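Local coordinates for protein phytochromobilin synthase (Solanum lycopersicum, PDB 6KME) that probably reduces biliverdin IX alpha to phytochromobilin with electrons from ferredoxin, and binds that substrate, at residues L232-H242 against I258-V266. The protein carries 1 engineered substitution. Numbering follows the deposited sequence.
Sequences LTWRSEKDPGH and ITKFLFNGV. With BLA (biliverdine IX alpha), chain B.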
ATOM      1  N   LEU A 232       8.579   0.122  -4.425  1.00 17.90           N
ATOM      2  CA  LEU A 232       8.176   1.445  -4.903  1.00 18.52           C
ATOM      3  C   LEU A 232       8.183   1.494  -6.424  1.00 17.11           C
ATOM      4  O   LEU A 232       7.348   2.171  -7.041  1.00 19.90           O
ATOM      5  CB  LEU A 232       9.125   2.527  -4.356  1.00 18.24           C
ATOM      6  CG  LEU A 232       9.204   2.650  -2.838  1.00 20.95           C
ATOM      7  CD1 LEU A 232      10.338   3.613  -2.427  1.00 21.18           C
ATOM      8  CD2 LEU A 232       7.854   3.100  -2.289  1.00 19.67           C
ATOM      9  N   THR A 233       9.144   0.818  -7.041  1.00 17.32           N
ATOM     10  CA  THR A 233       9.244   0.846  -8.492  1.00 17.78           C
ATOM     11  C   THR A 233       8.049   0.146  -9.127  1.00 23.24           C
ATOM     12  O   THR A 233       7.458   0.660 -10.088  1.00 20.76           O
ATOM     13  CB  THR A 233      10.550   0.195  -8.934  1.00 19.61           C
ATOM     14  OG1 THR A 233      11.660   0.975  -8.468  1.00 21.87           O
ATOM     15  CG2 THR A 233      10.599   0.099 -10.451  1.00 21.14           C
ATOM     16  N   TRP A 234       7.674  -1.021  -8.595  1.00 19.67           N
ATOM     17  CA  TRP A 234       6.488  -1.714  -9.095  1.00 19.31           C
ATOM     18  C   TRP A 234       5.254  -0.827  -8.998  1.00 22.40           C
ATOM     19  O   TRP A 234       4.552  -0.602  -9.994  1.00 19.52           O
ATOM     20  CB  TRP A 234       6.259  -3.019  -8.327  1.00 16.85           C
ATOM     21  CG  TRP A 234       4.892  -3.579  -8.592  1.00 20.49           C
ATOM     22  CD1 TRP A 234       3.781  -3.464  -7.794  1.00 25.41           C
ATOM     23  CD2 TRP A 234       4.469  -4.292  -9.769  1.00 20.71           C
ATOM     24  NE1 TRP A 234       2.701  -4.078  -8.398  1.00 21.86           N
ATOM     25  CE2 TRP A 234       3.098  -4.598  -9.603  1.00 26.27           C
ATOM     26  CE3 TRP A 234       5.125  -4.722 -10.930  1.00 23.14           C
ATOM     27  CZ2 TRP A 234       2.363  -5.303 -10.570  1.00 26.94           C
ATOM     28  CZ3 TRP A 234       4.390  -5.432 -11.891  1.00 26.28           C
ATOM     29  CH2 TRP A 234       3.027  -5.709 -11.700  1.00 20.17           C
ATOM     30  N   ARG A 235       4.987  -0.293  -7.801  1.00 20.02           N
ATOM     31  CA  ARG A 235       3.761   0.469  -7.587  1.00 16.93           C
ATOM     32  C   ARG A 235       3.764   1.770  -8.371  1.00 20.09           C
ATOM     33  O   ARG A 235       2.726   2.168  -8.916  1.00 18.92           O
ATOM     34  CB  ARG A 235       3.554   0.722  -6.087  1.00 19.73           C
ATOM     35  CG  ARG A 235       3.238  -0.554  -5.298  1.00 19.93           C
ATOM     36  CD  ARG A 235       2.637  -0.259  -3.920  1.00 22.26           C
ATOM     37  NE  ARG A 235       1.315   0.353  -4.049  1.00 19.86           N
ATOM     38  CZ  ARG A 235       0.649   0.907  -3.043  1.00 24.55           C
ATOM     39  NH1 ARG A 235       1.175   0.913  -1.816  1.00 20.16           N
ATOM     40  NH2 ARG A 235      -0.539   1.451  -3.261  1.00 21.12           N
ATOM     41  N   SER A 236       4.909   2.448  -8.475  1.00 18.92           N
ATOM     42  CA  SER A 236       4.871   3.702  -9.216  1.00 23.56           C
ATOM     43  C   SER A 236       4.613   3.467 -10.699  1.00 20.45           C
ATOM     44  O   SER A 236       4.094   4.361 -11.373  1.00 18.24           O
ATOM     45  CB  SER A 236       6.153   4.514  -8.997  1.00 29.66           C
ATOM     46  OG  SER A 236       7.241   3.926  -9.661  1.00 36.52           O
ATOM     47  N   GLU A 237       4.912   2.274 -11.214  1.00 20.55           N
ATOM     48  CA  GLU A 237       4.635   1.957 -12.615  1.00 21.71           C
ATOM     49  C   GLU A 237       3.225   1.406 -12.845  1.00 18.27           C
ATOM     50  O   GLU A 237       2.596   1.742 -13.853  1.00 19.18           O
ATOM     51  CB  GLU A 237       5.673   0.956 -13.144  1.00 19.11           C
ATOM     52  CG  GLU A 237       5.571   0.657 -14.656  1.00 20.07           C
ATOM     53  CD  GLU A 237       6.096   1.795 -15.536  1.00 33.56           C
ATOM     54  OE1 GLU A 237       7.061   2.477 -15.136  1.00 35.88           O
ATOM     55  OE2 GLU A 237       5.539   2.006 -16.634  1.00 28.22           O
ATOM     56  N   LYS A 238       2.702   0.575 -11.935  1.00 17.52           N
ATOM     57  CA  LYS A 238       1.545  -0.271 -12.236  1.00 18.88           C
ATOM     58  C   LYS A 238       0.356  -0.168 -11.275  1.00 22.17           C
ATOM     59  O   LYS A 238      -0.631  -0.889 -11.487  1.00 21.03           O
ATOM     60  CB  LYS A 238       1.980  -1.750 -12.301  1.00 20.72           C
ATOM     61  CG  LYS A 238       2.882  -2.111 -13.499  1.00 20.54           C
ATOM     62  CD  LYS A 238       2.197  -1.774 -14.822  1.00 19.69           C
ATOM     63  CE  LYS A 238       2.975  -2.253 -16.045  1.00 21.26           C
ATOM     64  NZ  LYS A 238       2.367  -1.720 -17.311  1.00 19.73           N
ATOM     65  N   ASP A 239       0.414   0.662 -10.221  1.00 22.41           N
ATOM     66  CA  ASP A 239      -0.711   0.732  -9.287  1.00 22.19           C
ATOM     67  C   ASP A 239      -1.991   1.086 -10.045  1.00 24.16           C
ATOM     68  O   ASP A 239      -1.976   1.972 -10.908  1.00 21.81           O
ATOM     69  CB  ASP A 239      -0.467   1.761  -8.177  1.00 21.09           C
ATOM     70  CG  ASP A 239      -0.483   1.138  -6.752  1.00 25.59           C
ATOM     71  OD1 ASP A 239       0.141   0.076  -6.524  1.00 27.65           O
ATOM     72  OD2 ASP A 239      -1.111   1.736  -5.852  1.00 33.29           O
ATOM     73  N   PRO A 240      -3.107   0.414  -9.764  1.00 24.96           N
ATOM     74  CA  PRO A 240      -4.335   0.679 -10.542  1.00 26.54           C
ATOM     75  C   PRO A 240      -4.858   2.112 -10.442  1.00 26.51           C
ATOM     76  O   PRO A 240      -5.553   2.555 -11.362  1.00 30.34           O
ATOM     77  CB  PRO A 240      -5.333  -0.332  -9.969  1.00 25.81           C
ATOM     78  CG  PRO A 240      -4.464  -1.465  -9.504  1.00 27.90           C
ATOM     79  CD  PRO A 240      -3.255  -0.768  -8.902  1.00 24.94           C
ATOM     80  N   GLY A 241      -4.529   2.866  -9.391  1.00 20.33           N
ATOM     81  CA  GLY A 241      -5.123   4.196  -9.278  1.00 26.41           C
ATOM     82  C   GLY A 241      -4.567   5.242 -10.235  1.00 25.60           C
ATOM     83  O   GLY A 241      -5.120   6.344 -10.306  1.00 18.62           O
ATOM     84  N   HIS A 242      -3.502   4.931 -10.975  1.00 23.24           N
ATOM     85  CA  HIS A 242      -2.815   5.963 -11.745  1.00 24.83           C
ATOM     86  C   HIS A 242      -3.706   6.550 -12.834  1.00 23.91           C
ATOM     87  O   HIS A 242      -3.613   7.749 -13.131  1.00 19.03           O
ATOM     88  CB  HIS A 242      -1.525   5.383 -12.336  1.00 24.40           C
ATOM     89  CG  HIS A 242      -0.522   4.996 -11.291  1.00 27.06           C
ATOM     90  ND1 HIS A 242      -0.654   5.369  -9.968  1.00 28.17           N
ATOM     91  CD2 HIS A 242       0.615   4.262 -11.364  1.00 25.34           C
ATOM     92  CE1 HIS A 242       0.364   4.888  -9.273  1.00 29.64           C
ATOM     93  NE2 HIS A 242       1.145   4.211 -10.096  1.00 26.55           N
ATOM     94  N   ILE A 258       2.903  10.745  -8.282  1.00 20.33           N
ATOM     95  CA  ILE A 258       3.116   9.313  -8.108  1.00 23.40           C
ATOM     96  C   ILE A 258       4.559   9.022  -7.710  1.00 25.66           C
ATOM     97  O   ILE A 258       4.819   8.292  -6.745  1.00 21.40           O
ATOM     98  CB  ILE A 258       2.713   8.568  -9.394  1.00 23.02           C
ATOM     99  CG1 ILE A 258       1.186   8.570  -9.532  1.00 16.08           C
ATOM    100  CG2 ILE A 258       3.289   7.157  -9.405  1.00 23.69           C
ATOM    101  CD1 ILE A 258       0.670   8.298 -10.961  1.00 23.43           C
ATOM    102  N   THR A 259       5.521   9.577  -8.446  1.00 23.52           N
ATOM    103  CA  THR A 259       6.918   9.225  -8.243  1.00 24.51           C
ATOM    104  C   THR A 259       7.597  10.025  -7.136  1.00 24.56           C
ATOM    105  O   THR A 259       8.572   9.541  -6.546  1.00 28.75           O
ATOM    106  CB  THR A 259       7.705   9.422  -9.534  1.00 29.87           C
ATOM    107  OG1 THR A 259       7.571  10.787  -9.957  1.00 30.60           O
ATOM    108  CG2 THR A 259       7.177   8.489 -10.620  1.00 24.75           C
ATOM    109  N   LYS A 260       7.137  11.248  -6.860  1.00 25.38           N
ATOM    110  CA  LYS A 260       7.792  12.088  -5.862  1.00 25.26           C
ATOM    111  C   LYS A 260       7.044  12.165  -4.541  1.00 22.63           C
ATOM    112  O   LYS A 260       7.635  12.590  -3.533  1.00 25.70           O
ATOM    113  CB  LYS A 260       7.992  13.505  -6.411  1.00 29.49           C
ATOM    114  CG  LYS A 260       8.878  13.549  -7.649  1.00 40.89           C
ATOM    115  CD  LYS A 260       9.427  14.944  -7.876  1.00 58.92           C
ATOM    116  CE  LYS A 260      10.037  15.091  -9.260  1.00 71.84           C
ATOM    117  NZ  LYS A 260       8.994  15.177 -10.326  1.00 72.21           N
ATOM    118  N   PHE A 261       5.772  11.757  -4.500  1.00 21.83           N
ATOM    119  CA  PHE A 261       5.017  11.779  -3.246  1.00 22.65           C
ATOM    120  C   PHE A 261       4.554  10.379  -2.858  1.00 25.36           C
ATOM    121  O   PHE A 261       5.037   9.840  -1.855  1.00 21.57           O
ATOM    122  CB  PHE A 261       3.844  12.763  -3.322  1.00 25.29           C
ATOM    123  CG  PHE A 261       3.025  12.817  -2.065  1.00 29.22           C
ATOM    124  CD1 PHE A 261       3.472  13.547  -0.964  1.00 26.73           C
ATOM    125  CD2 PHE A 261       1.836  12.092  -1.958  1.00 27.25           C
ATOM    126  CE1 PHE A 261       2.738  13.587   0.205  1.00 25.90           C
ATOM    127  CE2 PHE A 261       1.090  12.129  -0.796  1.00 25.79           C
ATOM    128  CZ  PHE A 261       1.543  12.876   0.296  1.00 28.75           C
ATOM    129  N   LEU A 262       3.642   9.761  -3.618  1.00 19.50           N
ATOM    130  CA  LEU A 262       3.067   8.491  -3.181  1.00 17.94           C
ATOM    131  C   LEU A 262       4.134   7.425  -3.047  1.00 20.30           C
ATOM    132  O   LEU A 262       4.119   6.639  -2.095  1.00 19.89           O
ATOM    133  CB  LEU A 262       1.985   8.024  -4.166  1.00 18.90           C
ATOM    134  CG  LEU A 262       0.737   8.916  -4.226  1.00 21.98           C
ATOM    135  CD1 LEU A 262      -0.165   8.463  -5.355  1.00 18.69           C
ATOM    136  CD2 LEU A 262      -0.021   8.880  -2.882  1.00 21.91           C
ATOM    137  N   PHE A 263       5.059   7.360  -4.000  1.00 21.26           N
ATOM    138  CA  PHE A 263       6.118   6.364  -3.956  1.00 17.65           C
ATOM    139  C   PHE A 263       7.469   7.045  -3.949  1.00 19.89           C
ATOM    140  O   PHE A 263       8.440   6.568  -4.533  1.00 20.25           O
ATOM    141  CB  PHE A 263       5.923   5.352  -5.084  1.00 15.40           C
ATOM    142  CG  PHE A 263       4.561   4.739  -5.015  1.00 19.73           C
ATOM    143  CD1 PHE A 263       4.221   3.943  -3.928  1.00 17.98           C
ATOM    144  CD2 PHE A 263       3.580   5.084  -5.918  1.00 17.44           C
ATOM    145  CE1 PHE A 263       2.941   3.433  -3.798  1.00 20.41           C
ATOM    146  CE2 PHE A 263       2.298   4.577  -5.803  1.00 25.38           C
ATOM    147  CZ  PHE A 263       1.978   3.753  -4.741  1.00 24.12           C
ATOM    148  N   ASN A 264       7.516   8.185  -3.254  1.00 19.58           N
ATOM    149  CA  ASN A 264       8.766   8.868  -2.948  1.00 23.78           C
ATOM    150  C   ASN A 264       9.808   7.856  -2.495  1.00 23.38           C
ATOM    151  O   ASN A 264       9.525   6.980  -1.671  1.00 25.85           O
ATOM    152  CB  ASN A 264       8.520   9.919  -1.859  1.00 21.49           C
ATOM    153  CG  ASN A 264       9.793  10.603  -1.411  1.00 23.50           C
ATOM    154  OD1 ASN A 264      10.500  10.098  -0.547  1.00 28.15           O
ATOM    155  ND2 ASN A 264      10.081  11.765  -1.983  1.00 24.47           N
ATOM    156  N   GLY A 265      10.999   7.956  -3.071  1.00 23.54           N
ATOM    157  CA  GLY A 265      12.052   6.986  -2.879  1.00 24.74           C
ATOM    158  C   GLY A 265      12.357   6.171  -4.119  1.00 24.88           C
ATOM    159  O   GLY A 265      13.445   5.580  -4.208  1.00 23.07           O
ATOM    160  N   VAL A 266      11.432   6.112  -5.082  1.00 25.29           N
ATOM    161  CA  VAL A 266      11.749   5.428  -6.330  1.00 23.65           C
ATOM    162  C   VAL A 266      12.940   6.100  -7.013  1.00 27.11           C
ATOM    163  O   VAL A 266      13.751   5.430  -7.664  1.00 32.72           O
ATOM    164  CB  VAL A 266      10.497   5.361  -7.238  1.00 26.11           C
ATOM    165  CG1 VAL A 266      10.055   6.747  -7.616  1.00 22.21           C
ATOM    166  CG2 VAL A 266      10.782   4.538  -8.465  1.00 34.04           C
TER
HETATM  167  CHA BLA B 401      -8.597  -1.704  -8.598  1.00 26.90           C
HETATM  168  NA  BLA B 401      -6.603  -1.777  -6.943  1.00 22.67           N
HETATM  169  C1A BLA B 401      -7.486  -2.407  -7.835  1.00 25.68           C
HETATM  170  C2A BLA B 401      -7.118  -3.822  -7.890  1.00 19.64           C
HETATM  171  C3A BLA B 401      -5.973  -4.006  -6.997  1.00 18.48           C
HETATM  172  C4A BLA B 401      -5.673  -2.725  -6.424  1.00 26.86           C
HETATM  173  CMA BLA B 401      -5.203  -5.286  -6.662  1.00 21.24           C
HETATM  174  CAA BLA B 401      -7.857  -4.844  -8.800  1.00 19.04           C
HETATM  175  CBA BLA B 401      -7.337  -4.717 -10.207  1.00 18.80           C
HETATM  176  CGA BLA B 401      -6.101  -5.663 -10.430  1.00 21.66           C
HETATM  177  O1A BLA B 401      -6.356  -6.789 -10.119  1.00 18.06           O
HETATM  178  O2A BLA B 401      -5.145  -5.096 -10.873  1.00 21.19           O
HETATM  179  CHB BLA B 401      -4.588  -2.361  -5.402  1.00 23.03           C
HETATM  180  NB  BLA B 401      -2.635  -3.616  -6.121  1.00 27.32           N
HETATM  181  C1B BLA B 401      -3.222  -2.613  -5.316  1.00 32.80           C
HETATM  182  C2B BLA B 401      -2.115  -2.397  -4.198  1.00 26.85           C
HETATM  183  C3B BLA B 401      -0.938  -3.039  -4.565  1.00 24.99           C
HETATM  184  C4B BLA B 401      -1.245  -3.803  -5.855  1.00 26.69           C
HETATM  185  CMB BLA B 401      -2.348  -1.387  -3.089  1.00 32.39           C
HETATM  186  OB  BLA B 401      -0.529  -4.442  -6.610  1.00 24.53           O
HETATM  187  CAB BLA B 401       0.468  -3.252  -4.061  1.00 24.98           C
HETATM  188  CBB BLA B 401       1.610  -3.835  -4.495  1.00 35.01           C
HETATM  189  NC  BLA B 401      -7.010   2.805  -6.306  1.00 34.64           N
HETATM  190  C1C BLA B 401      -6.138   3.381  -5.353  1.00 46.34           C
HETATM  191  C2C BLA B 401      -6.241   4.897  -5.564  1.00 36.77           C
HETATM  192  C3C BLA B 401      -7.150   5.111  -6.601  1.00 23.62           C
HETATM  193  C4C BLA B 401      -7.675   3.748  -7.113  1.00 25.11           C
HETATM  194  CMC BLA B 401      -5.396   5.821  -4.678  1.00 38.79           C
HETATM  195  OC  BLA B 401      -5.529   2.622  -4.615  1.00 58.59           O
HETATM  196  CAC BLA B 401      -7.554   6.435  -7.145  1.00 28.03           C
HETATM  197  CBC BLA B 401      -6.906   7.610  -7.306  1.00 36.83           C
HETATM  198  CHD BLA B 401      -8.541   3.313  -8.081  1.00 19.95           C
HETATM  199  ND  BLA B 401      -8.277   0.736  -8.052  1.00 27.70           N
HETATM  200  C1D BLA B 401      -8.802   1.877  -8.498  1.00 25.66           C
HETATM  201  C2D BLA B 401      -9.829   1.654  -9.594  1.00 24.64           C
HETATM  202  C3D BLA B 401      -9.908   0.288  -9.790  1.00 27.05           C
HETATM  203  C4D BLA B 401      -8.903  -0.368  -8.800  1.00 25.16           C
HETATM  204  CMD BLA B 401     -10.534   2.834 -10.237  1.00 23.81           C
HETATM  205  CAD BLA B 401     -10.745  -0.577 -10.740  1.00 23.27           C
HETATM  206  CBD BLA B 401     -10.317  -0.479 -12.192  1.00 26.66           C
HETATM  207  CGD BLA B 401      -8.911  -1.144 -12.527  1.00 32.64           C
HETATM  208  O1D BLA B 401      -8.198  -0.380 -13.154  1.00 31.16           O
HETATM  209  O2D BLA B 401      -8.791  -2.288 -12.108  1.00 29.38           O
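With CG beside the backbone N and anti to the carbonyl carbon (chi1 -55°), F263 turns its ring toward helix 218-238, where R235, bent at chi3 (66°), lies over one face and reaches round to the edge; L262 CB covers the opposite face. R235 CB sits 3.8 Å from the ring centroid in a CH-pi contact, and the guanidinium, its plane 61° from the ring, brings NE within 3.5 Å of F263 CE1. The other face of the guanidinium meets the bilin, R235 NH2 lying 3.4 Å from BLA CMB. D239 holds this group side-on: R235 NE reaches OD1 from above the carboxylate plane, whereas NH2 forms a 2.7 Å salt bridge to OD2 on its syn side. Cut back to an alanine, R235 would probably leave the D239 carboxylate without its charged mate and take packing from both F263 and the bilin.

The same holding of one ring from face and rim continues at the edge, where L232 CD2 and H242 CE1 approach. H242 is itself pinned, NE2 donating to R235 O (2.8 Å), while I258 CD1 lies over its imidazole, 3.6 Å from the centroid. At the far end L232 CD1 packs on the turn F263-V266, 3.5 Å from N264 O.

The contact thus joins the C-terminal ends of helices 218-238 and 251-262, with the bilin touching R235, D239 and P240, N116 also binding R235, and strand 81-91 bonding through R82 and R85 to the N264 and L262 carbonyls.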